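Local structure of salmonella plasmid virulence: SpvB (Salmonella typhimurium, 6P0X) at residues F45-W49 with L319-C323; Y99-F104 with D224-T229; R156-P160 with G277-R281; D251-P255 with R326-Y330. The protein is the N-terminal domain of a toxin that probably transfers ADP-ribose from NAD+ to an arginine of actin, blocking filament assembly. One frame throughout, in Å; residues are numbered along the deposited sequence.

How the contacts relate
Contacts 1 and 3 are partly buried, whereas contacts 2 and 4 lie at the surface. Contacts 1 and 4 both use strand 321-328: one sits where it begins, the other where it ends, with centres about 21 Å apart. Contact 2 lies across the chain's centre from contact 1, about 40 Å between centres, and holds a hairpin mainly by aromatic packing. Contact 3, which reaches the same group of antiparallel strands as contacts 1 and 4, also relies on one aromatic ring, laid here over backbone. Direct polar bonds between segments occur only where a loop meets strand 321-328: a backbone bond and a weak amide bond in contact 1, supplemented by two bridging waters, and a tyrosine hydroxyl in contact 4.

Contact 1 (F45-W49 with L319-C323); sequences FGVGW and LTQLC
L322 lies over one face of the W49 indole, and V47 rests against L319, where an irregular loop meets the start of strand 321-328. The one strong direct hydrogen bond between the segments runs from V47 N to T320 O (3.0 Å). G46, at positive phi, brings its CA to 3.3 Å from T320 O. L322 has its CG anti to the backbone N (chi1 176°), which places CG toward the indole; CD2 then lies over the ring face, 3.7 Å from the centroid of the five-membered ring, in a CH-pi contact. The leucine and the indole cross at about a right angle. Q321 starts out pointing away from the loop, but a bend at chi2 (72°) folds the amide back, and NE2 makes a weak bond to V47 O (3.1 Å, 121°). V47 CG2 meanwhile touches L319 CD1 at 3.6 Å. Two waters complete the polar network: one donates to F45 O and V47 O and accepts from L322 N, while the other, in the indole plane, accepts from W49 NE1 and Q321 NE2 and donates to L322 O. W49 also meets the ring of Y36. The arrangement is a water-bridged docking of a glycine-containing loop onto the start of the last strand of the chain, which pairs antiparallel with strand 304-314.

Contact 2 (Y99-F104 with D224-T229); sequences YGDVSF and DLYLWT
Two aromatic rings of one hairpin, those of Y99 and F104, share the same face of the indole of W228, and each is turned differently against it. The hairpin is a tight two-residue one: Y99 to V102 form a type II' turn, closed by backbone bonds in both directions between these two residues, with G100 at positive phi. Its partner is a loop whose residues 226-229 have helical backbone angles. Within this aromatic cluster Y99 makes an offset stack with the six-membered ring of W228, the planes 26° apart and the centroids 4.9 Å apart. W228 CZ2 lies over the tyrosine face, 3.6 Å from Y99 CG, and Y99 CB itself stands over the indole in a CH-pi contact. The tyrosine reaches this place because its CG is anti to the backbone N (chi1 -163°). F104 approaches more steeply, at 46°, an oblique pairing that puts CE1 3.4 Å from W228 CE3. V102, between the two rings in sequence, divides its branches: CG1 touches W228 CB at 3.9 Å, and CG2 packs beside the carboxylate of D224. The contact is thus wholly one of packing and dispersion. Outside partners extend the cluster: W127 meets the indole, and F136 and L138 of strand 135-140 also touch it. At the turn, D101 OD2 and D224 OD2 are like charges 5.0 Å apart and not in contact, while V102 CG2 lies 3.8 Å from D224 OD2.

Contact 3 (R156-P160 with G277-R281); sequences RLSDP and GFEIR. With GOL (glycerol), chain H.
The backbones come nearest at D159 and F278, with CA atoms 5.8 Å apart, and share no hydrogen bond; strand 156-159 pairs instead with strand 165-175, and strand 280-282 with strand 271-273. Two beta-hairpins are joined here, the loop residue F278 laying its ring on the backbone of the other: D159 CA sits above the ring centre, 3.5 Å from the centroid and only 6° off the ring normal, a CH-pi contact. F278 reaches this place with CG wedged between its own backbone N and carbonyl carbon (chi1 54°). Alongside, the carboxylate of D159 runs nearly parallel to the ring, the planes 11° apart, with D159 CB 3.5 Å from F278 CD2. P160 CD touches the same ring at CD1 (3.8 Å). Farther along, L157 CD2 meets I280 CD1 at 3.7 Å, and both residues also touch a bound acrylic acid. The two oxygens of the D159 carboxylate serve different partners: OD1 accepts from the backbone N of Q161, while a glycerol, probably from the crystallisation liquor and also bonded to H165, bridges the segments, its O2 donating to G277 O (3.2 Å) and its O3 to D159 OD2 (2.6 Å).

Contact 4 (D251-P255 with R326-Y330); sequences DPQVP and RTLAY
A loop shaped by an Asx turn meets the end of strand 321-328 through the hydroxyl of Y330, whose OH donates to P252 O over 2.5 Å. The turn is made at D251, where OD1 accepts from Q253 N at 2.9 Å and the backbone O from V254 N; it presents the carbonyl of P252 to the strand side. The hydroxyl lies 43° out of the carbonyl plane. Y330 has its CG anti to the carbonyl carbon (chi1 -64°), which carries the phenol across to the loop. R308, from the adjoining strand 304-314, gives NH1 to both Y330 OH and D251 O, and so ties the hydroxyl to the turn from a third element. The proline ring of P252 packs against R326 and L328: P252 CB lies 3.4 Å from NH2 of R326, whose chain bends at chi2, and 3.9 Å from L328 CD2. The proline and arginine side chains cross obliquely. P255 lies over one face of the phenol: its CB stands over the centre of the Y330 ring in a CH-pi contact, 4.0 Å from the centroid and 13° off the normal.

Contact 1 (F45-W49 with L319-C323)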
# COMPACT_ATOMS: atom_id res chain seq x y z
N PHE A 45 5.39 10.90 6.24
CA PHE A 45 5.52 11.16 7.67
C PHE A 45 6.66 12.13 7.97
O PHE A 45 7.17 12.16 9.10
CB PHE A 45 5.71 9.85 8.44
CG PHE A 45 4.53 8.93 8.36
CD1 PHE A 45 3.48 9.04 9.25
CD2 PHE A 45 4.46 7.96 7.37
CE1 PHE A 45 2.38 8.20 9.18
CE2 PHE A 45 3.37 7.11 7.29
CZ PHE A 45 2.33 7.23 8.20
N GLY A 46 7.07 12.91 6.98
CA GLY A 46 8.18 13.82 7.17
C GLY A 46 9.52 13.11 7.08
O GLY A 46 9.62 11.94 6.71
N VAL A 47 10.56 13.86 7.43
CA VAL A 47 11.92 13.34 7.33
C VAL A 47 12.16 12.29 8.40
O VAL A 47 11.81 12.48 9.57
CB VAL A 47 12.93 14.50 7.44
CG1 VAL A 47 14.35 13.97 7.53
CG2 VAL A 47 12.78 15.42 6.24
N GLY A 48 12.76 11.17 8.00
CA GLY A 48 13.24 10.16 8.93
C GLY A 48 12.23 9.09 9.32
O GLY A 48 12.63 7.98 9.67
N TRP A 49 10.94 9.40 9.28
CA TRP A 49 9.91 8.44 9.66
C TRP A 49 9.29 7.80 8.43
O TRP A 49 9.15 8.43 7.38
CB TRP A 49 8.82 9.11 10.50
CG TRP A 49 9.23 9.45 11.89
CD1 TRP A 49 9.75 10.63 12.33
CD2 TRP A 49 9.16 8.60 13.04
NE1 TRP A 49 10.00 10.57 13.68
CE2 TRP A 49 9.65 9.33 14.14
CE3 TRP A 49 8.72 7.28 13.25
CZ2 TRP A 49 9.71 8.80 15.43
CZ3 TRP A 49 8.79 6.75 14.52
CH2 TRP A 49 9.28 7.51 15.60
N LEU A 319 11.61 21.59 5.63
CA LEU A 319 11.42 20.20 6.00
C LEU A 319 10.31 20.12 7.04
O LEU A 319 10.13 21.03 7.85
CB LEU A 319 12.69 19.56 6.57
CG LEU A 319 12.75 19.50 8.10
CD1 LEU A 319 13.04 18.09 8.60
CD2 LEU A 319 13.75 20.49 8.69
N THR A 320 9.56 19.03 6.99
CA THR A 320 8.61 18.70 8.04
C THR A 320 9.18 17.57 8.89
O THR A 320 9.61 16.55 8.35
CB THR A 320 7.26 18.29 7.44
OG1 THR A 320 6.67 19.43 6.80
CG2 THR A 320 6.34 17.81 8.53
N GLN A 321 9.18 17.77 10.20
CA GLN A 321 9.72 16.79 11.14
C GLN A 321 8.67 16.46 12.18
O GLN A 321 8.07 17.36 12.78
CB GLN A 321 10.98 17.32 11.82
CG GLN A 321 11.69 16.29 12.69
CD GLN A 321 12.38 15.22 11.87
OE1 GLN A 321 13.03 15.51 10.87
NE2 GLN A 321 12.24 13.97 12.30
N LEU A 322 8.45 15.17 12.42
CA LEU A 322 7.54 14.75 13.47
C LEU A 322 8.12 15.12 14.83
O LEU A 322 9.28 14.83 15.12
CB LEU A 322 7.29 13.24 13.41
CG LEU A 322 6.41 12.70 14.54
CD1 LEU A 322 4.94 12.87 14.18
CD2 LEU A 322 6.73 11.24 14.85
N CYS A 323 7.31 15.77 15.65
CA CYS A 323 7.78 16.20 16.96
C CYS A 323 7.06 15.54 18.12
O CYS A 323 7.64 15.44 19.20
CB CYS A 323 7.69 17.73 17.09
SG CYS A 323 6.02 18.40 17.00
O HOH W 1 9.24 13.57 10.38
O HOH W 2 11.38 13.22 14.66

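Contact 2 (Y99-F104 with D224-T229)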
# COMPACT_ATOMS: atom_id res chain seq x y z
N TYR A 99 -7.46 -19.63 -11.05
CA TYR A 99 -6.73 -19.85 -9.81
C TYR A 99 -7.69 -20.52 -8.83
O TYR A 99 -8.69 -19.92 -8.42
CB TYR A 99 -6.19 -18.55 -9.22
CG TYR A 99 -5.11 -18.79 -8.19
CD1 TYR A 99 -5.43 -18.94 -6.84
CD2 TYR A 99 -3.78 -18.87 -8.56
CE1 TYR A 99 -4.44 -19.17 -5.90
CE2 TYR A 99 -2.79 -19.10 -7.62
CZ TYR A 99 -3.13 -19.25 -6.30
OH TYR A 99 -2.13 -19.47 -5.37
N GLY A 100 -7.38 -21.76 -8.47
CA GLY A 100 -8.27 -22.53 -7.62
C GLY A 100 -9.61 -22.72 -8.32
O GLY A 100 -9.68 -23.27 -9.42
N ASP A 101 -10.67 -22.23 -7.68
CA ASP A 101 -12.03 -22.37 -8.19
C ASP A 101 -12.51 -21.16 -8.97
O ASP A 101 -13.65 -21.14 -9.42
CB ASP A 101 -12.99 -22.65 -7.03
CG ASP A 101 -12.75 -24.01 -6.39
OD1 ASP A 101 -12.21 -24.90 -7.08
OD2 ASP A 101 -13.09 -24.18 -5.20
N VAL A 102 -11.66 -20.15 -9.14
CA VAL A 102 -12.03 -18.91 -9.82
C VAL A 102 -11.45 -18.96 -11.23
O VAL A 102 -10.23 -19.07 -11.40
CB VAL A 102 -11.52 -17.68 -9.06
CG1 VAL A 102 -11.95 -16.40 -9.77
CG2 VAL A 102 -12.02 -17.70 -7.63
N SER A 103 -12.32 -18.88 -12.23
CA SER A 103 -11.90 -18.82 -13.63
C SER A 103 -11.98 -17.38 -14.12
O SER A 103 -12.92 -16.65 -13.78
CB SER A 103 -12.76 -19.73 -14.50
OG SER A 103 -13.97 -19.10 -14.85
N PHE A 104 -11.01 -16.98 -14.93
CA PHE A 104 -10.86 -15.58 -15.27
C PHE A 104 -11.45 -15.28 -16.64
O PHE A 104 -11.55 -16.16 -17.50
CB PHE A 104 -9.39 -15.17 -15.25
CG PHE A 104 -8.67 -15.51 -13.98
CD1 PHE A 104 -9.08 -14.96 -12.77
CD2 PHE A 104 -7.54 -16.31 -13.99
CE1 PHE A 104 -8.41 -15.26 -11.60
CE2 PHE A 104 -6.86 -16.60 -12.82
CZ PHE A 104 -7.30 -16.08 -11.62
N ASP A 224 -10.83 -17.97 -1.19
CA ASP A 224 -10.28 -17.30 -2.36
C ASP A 224 -10.08 -15.81 -2.08
O ASP A 224 -10.88 -15.19 -1.37
CB ASP A 224 -11.20 -17.47 -3.57
CG ASP A 224 -11.45 -18.92 -3.91
OD1 ASP A 224 -10.49 -19.72 -3.90
OD2 ASP A 224 -12.62 -19.26 -4.21
N LEU A 225 -9.02 -15.25 -2.65
CA LEU A 225 -8.82 -13.81 -2.59
C LEU A 225 -9.97 -13.11 -3.28
O LEU A 225 -10.34 -13.45 -4.41
CB LEU A 225 -7.49 -13.43 -3.24
CG LEU A 225 -6.20 -13.84 -2.53
CD1 LEU A 225 -5.06 -13.95 -3.52
CD2 LEU A 225 -5.85 -12.84 -1.44
N TYR A 226 -10.55 -12.11 -2.60
CA TYR A 226 -11.69 -11.39 -3.17
C TYR A 226 -11.32 -10.72 -4.49
O TYR A 226 -12.13 -10.66 -5.42
CB TYR A 226 -12.21 -10.34 -2.19
CG TYR A 226 -12.59 -10.87 -0.82
CD1 TYR A 226 -13.55 -11.87 -0.68
CD2 TYR A 226 -12.02 -10.34 0.33
CE1 TYR A 226 -13.91 -12.34 0.58
CE2 TYR A 226 -12.37 -10.80 1.58
CZ TYR A 226 -13.31 -11.80 1.70
OH TYR A 226 -13.66 -12.26 2.95
N LEU A 227 -10.09 -10.22 -4.59
CA LEU A 227 -9.70 -9.45 -5.77
C LEU A 227 -9.53 -10.31 -7.01
O LEU A 227 -9.32 -9.75 -8.09
CB LEU A 227 -8.42 -8.67 -5.48
CG LEU A 227 -8.56 -7.57 -4.42
CD1 LEU A 227 -7.23 -6.91 -4.13
CD2 LEU A 227 -9.60 -6.54 -4.85
N TRP A 228 -9.60 -11.63 -6.88
CA TRP A 228 -9.70 -12.48 -8.07
C TRP A 228 -10.97 -12.17 -8.85
O TRP A 228 -10.97 -12.15 -10.08
CB TRP A 228 -9.68 -13.96 -7.69
CG TRP A 228 -8.36 -14.55 -7.27
CD1 TRP A 228 -8.13 -15.35 -6.19
CD2 TRP A 228 -7.10 -14.44 -7.95
NE1 TRP A 228 -6.82 -15.72 -6.14
CE2 TRP A 228 -6.16 -15.18 -7.20
CE3 TRP A 228 -6.67 -13.77 -9.10
CZ2 TRP A 228 -4.82 -15.27 -7.58
CZ3 TRP A 228 -5.34 -13.87 -9.47
CH2 TRP A 228 -4.43 -14.62 -8.71
N THR A 229 -12.07 -11.91 -8.13
CA THR A 229 -13.39 -11.78 -8.73
C THR A 229 -13.75 -10.33 -9.07
O THR A 229 -14.20 -10.06 -10.19
CB THR A 229 -14.44 -12.35 -7.77
OG1 THR A 229 -14.22 -13.76 -7.62
CG2 THR A 229 -15.84 -12.11 -8.30

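Contact 3 (R156-P160 with G277-R281)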
# COMPACT_ATOMS: atom_id res chain seq x y z
N ARG A 156 -1.25 0.64 -7.54
CA ARG A 156 -0.07 0.66 -8.40
C ARG A 156 0.47 2.08 -8.49
O ARG A 156 -0.29 3.01 -8.78
CB ARG A 156 -0.39 0.14 -9.80
CG ARG A 156 -0.30 -1.35 -9.97
CD ARG A 156 -0.67 -1.72 -11.40
NE ARG A 156 -1.64 -2.80 -11.42
CZ ARG A 156 -2.63 -2.91 -12.30
NH1 ARG A 156 -2.78 -2.00 -13.25
NH2 ARG A 156 -3.46 -3.94 -12.23
N LEU A 157 1.77 2.23 -8.28
CA LEU A 157 2.46 3.49 -8.50
C LEU A 157 2.93 3.48 -9.95
O LEU A 157 3.89 2.78 -10.29
CB LEU A 157 3.62 3.64 -7.52
CG LEU A 157 4.09 5.04 -7.12
CD1 LEU A 157 3.01 5.73 -6.34
CD2 LEU A 157 5.35 4.95 -6.28
N SER A 158 2.24 4.22 -10.82
CA SER A 158 2.44 4.12 -12.25
C SER A 158 2.62 5.49 -12.89
O SER A 158 2.17 6.51 -12.36
CB SER A 158 1.27 3.39 -12.92
OG SER A 158 0.99 2.17 -12.25
N ASP A 159 3.26 5.49 -14.06
CA ASP A 159 3.41 6.68 -14.87
C ASP A 159 2.04 7.25 -15.20
O ASP A 159 1.21 6.54 -15.81
CB ASP A 159 4.18 6.35 -16.16
CG ASP A 159 4.47 7.57 -17.03
OD1 ASP A 159 3.89 8.66 -16.82
OD2 ASP A 159 5.29 7.43 -17.96
N PRO A 160 1.74 8.50 -14.84
CA PRO A 160 0.42 9.06 -15.16
C PRO A 160 0.13 9.11 -16.65
O PRO A 160 -1.04 9.08 -17.04
CB PRO A 160 0.49 10.47 -14.54
CG PRO A 160 1.50 10.33 -13.43
CD PRO A 160 2.54 9.41 -14.00
N GLY A 277 11.50 7.48 -13.75
CA GLY A 277 11.27 7.94 -15.10
C GLY A 277 10.03 8.78 -15.29
O GLY A 277 9.74 9.17 -16.43
N PHE A 278 9.29 9.06 -14.22
CA PHE A 278 8.15 9.97 -14.27
C PHE A 278 8.07 10.68 -12.92
O PHE A 278 8.65 10.23 -11.93
CB PHE A 278 6.84 9.25 -14.61
CG PHE A 278 6.53 8.08 -13.71
CD1 PHE A 278 5.81 8.25 -12.54
CD2 PHE A 278 6.96 6.80 -14.05
CE1 PHE A 278 5.52 7.17 -11.71
CE2 PHE A 278 6.67 5.72 -13.23
CZ PHE A 278 5.95 5.91 -12.06
N GLU A 279 7.33 11.78 -12.88
CA GLU A 279 7.24 12.59 -11.68
C GLU A 279 6.32 11.93 -10.66
O GLU A 279 5.23 11.45 -11.00
CB GLU A 279 6.75 14.00 -12.01
CG GLU A 279 6.54 14.90 -10.79
CD GLU A 279 6.48 16.39 -11.14
OE1 GLU A 279 6.61 17.23 -10.22
OE2 GLU A 279 6.29 16.72 -12.34
N ILE A 280 6.76 11.91 -9.41
CA ILE A 280 5.95 11.48 -8.28
C ILE A 280 6.02 12.61 -7.26
O ILE A 280 7.04 12.78 -6.59
CB ILE A 280 6.43 10.16 -7.67
CG1 ILE A 280 6.42 9.05 -8.73
CG2 ILE A 280 5.58 9.78 -6.48
CD1 ILE A 280 6.88 7.71 -8.20
N ARG A 281 4.95 13.39 -7.15
CA ARG A 281 4.93 14.55 -6.27
C ARG A 281 4.13 14.23 -5.01
O ARG A 281 3.10 13.56 -5.08
CB ARG A 281 4.32 15.76 -6.99
CG ARG A 281 4.42 17.07 -6.23
CD ARG A 281 4.50 18.25 -7.20
NE ARG A 281 4.73 19.52 -6.52
CZ ARG A 281 5.92 19.94 -6.09
NH1 ARG A 281 7.00 19.19 -6.26
NH2 ARG A 281 6.03 21.12 -5.49
C1 GOL H . 8.58 6.66 -20.09
O1 GOL H . 9.47 7.56 -20.69
C2 GOL H . 9.25 6.12 -18.79
O2 GOL H . 10.39 6.83 -18.44
C3 GOL H . 8.16 6.22 -17.70
O3 GOL H . 7.05 5.50 -18.15

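Contact 4 (D251-P255 with R326-Y330)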
# COMPACT_ATOMS: atom_id res chain seq x y z
N ASP A 251 -7.90 18.54 15.34
CA ASP A 251 -8.18 19.11 16.65
C ASP A 251 -8.30 17.99 17.67
O ASP A 251 -9.14 17.09 17.49
CB ASP A 251 -9.47 19.94 16.60
CG ASP A 251 -9.71 20.77 17.86
OD1 ASP A 251 -9.15 20.44 18.93
OD2 ASP A 251 -10.47 21.76 17.78
N PRO A 252 -7.48 17.97 18.73
CA PRO A 252 -7.61 16.90 19.73
C PRO A 252 -8.92 16.95 20.50
O PRO A 252 -9.29 15.96 21.13
CB PRO A 252 -6.41 17.13 20.65
CG PRO A 252 -6.07 18.57 20.48
CD PRO A 252 -6.37 18.89 19.04
N GLN A 253 -9.63 18.08 20.47
CA GLN A 253 -10.90 18.19 21.18
C GLN A 253 -12.05 17.58 20.39
O GLN A 253 -13.02 17.09 20.98
CB GLN A 253 -11.21 19.65 21.50
CG GLN A 253 -10.12 20.38 22.28
CD GLN A 253 -10.47 21.83 22.56
OE1 GLN A 253 -11.65 22.20 22.58
NE2 GLN A 253 -9.46 22.65 22.79
N VAL A 254 -11.98 17.61 19.06
CA VAL A 254 -13.05 17.13 18.20
C VAL A 254 -12.69 15.73 17.70
O VAL A 254 -11.65 15.58 17.04
CB VAL A 254 -13.29 18.09 17.02
CG1 VAL A 254 -14.48 17.63 16.19
CG2 VAL A 254 -13.51 19.51 17.54
N PRO A 255 -13.50 14.71 17.98
CA PRO A 255 -13.20 13.37 17.47
C PRO A 255 -13.41 13.29 15.97
O PRO A 255 -14.36 13.88 15.43
CB PRO A 255 -14.21 12.48 18.22
CG PRO A 255 -15.35 13.40 18.50
CD PRO A 255 -14.74 14.75 18.77
N ARG A 326 0.67 10.92 20.36
CA ARG A 326 -0.04 10.35 21.50
C ARG A 326 -1.35 9.72 21.04
O ARG A 326 -1.89 10.09 20.00
CB ARG A 326 -0.31 11.40 22.58
CG ARG A 326 -0.61 12.77 22.03
CD ARG A 326 -1.95 13.27 22.47
NE ARG A 326 -2.21 14.61 21.94
CZ ARG A 326 -3.13 15.44 22.42
NH1 ARG A 326 -3.88 15.07 23.45
NH2 ARG A 326 -3.29 16.63 21.87
N THR A 327 -1.86 8.78 21.83
CA THR A 327 -3.08 8.06 21.49
C THR A 327 -4.20 8.51 22.42
O THR A 327 -4.16 8.26 23.63
CB THR A 327 -2.89 6.55 21.59
OG1 THR A 327 -2.43 6.20 22.90
CG2 THR A 327 -1.89 6.07 20.55
N LEU A 328 -5.19 9.18 21.84
CA LEU A 328 -6.38 9.63 22.54
C LEU A 328 -7.53 8.63 22.42
O LEU A 328 -7.64 7.88 21.45
CB LEU A 328 -6.84 10.99 22.00
CG LEU A 328 -5.85 12.16 21.97
CD1 LEU A 328 -5.06 12.17 20.68
CD2 LEU A 328 -6.55 13.50 22.18
N ALA A 329 -8.38 8.63 23.45
CA ALA A 329 -9.64 7.90 23.50
C ALA A 329 -10.75 8.88 23.85
O ALA A 329 -10.54 9.83 24.60
CB ALA A 329 -9.60 6.75 24.52
N TYR A 330 -11.95 8.65 23.30
CA TYR A 330 -13.10 9.54 23.49
C TYR A 330 -14.26 8.70 24.03
O TYR A 330 -15.12 8.26 23.27
CB TYR A 330 -13.48 10.23 22.18
CG TYR A 330 -12.42 11.15 21.63
CD1 TYR A 330 -11.34 10.64 20.91
CD2 TYR A 330 -12.51 12.53 21.79
CE1 TYR A 330 -10.37 11.47 20.40
CE2 TYR A 330 -11.54 13.37 21.27
CZ TYR A 330 -10.47 12.84 20.58
OH TYR A 330 -9.50 13.67 20.06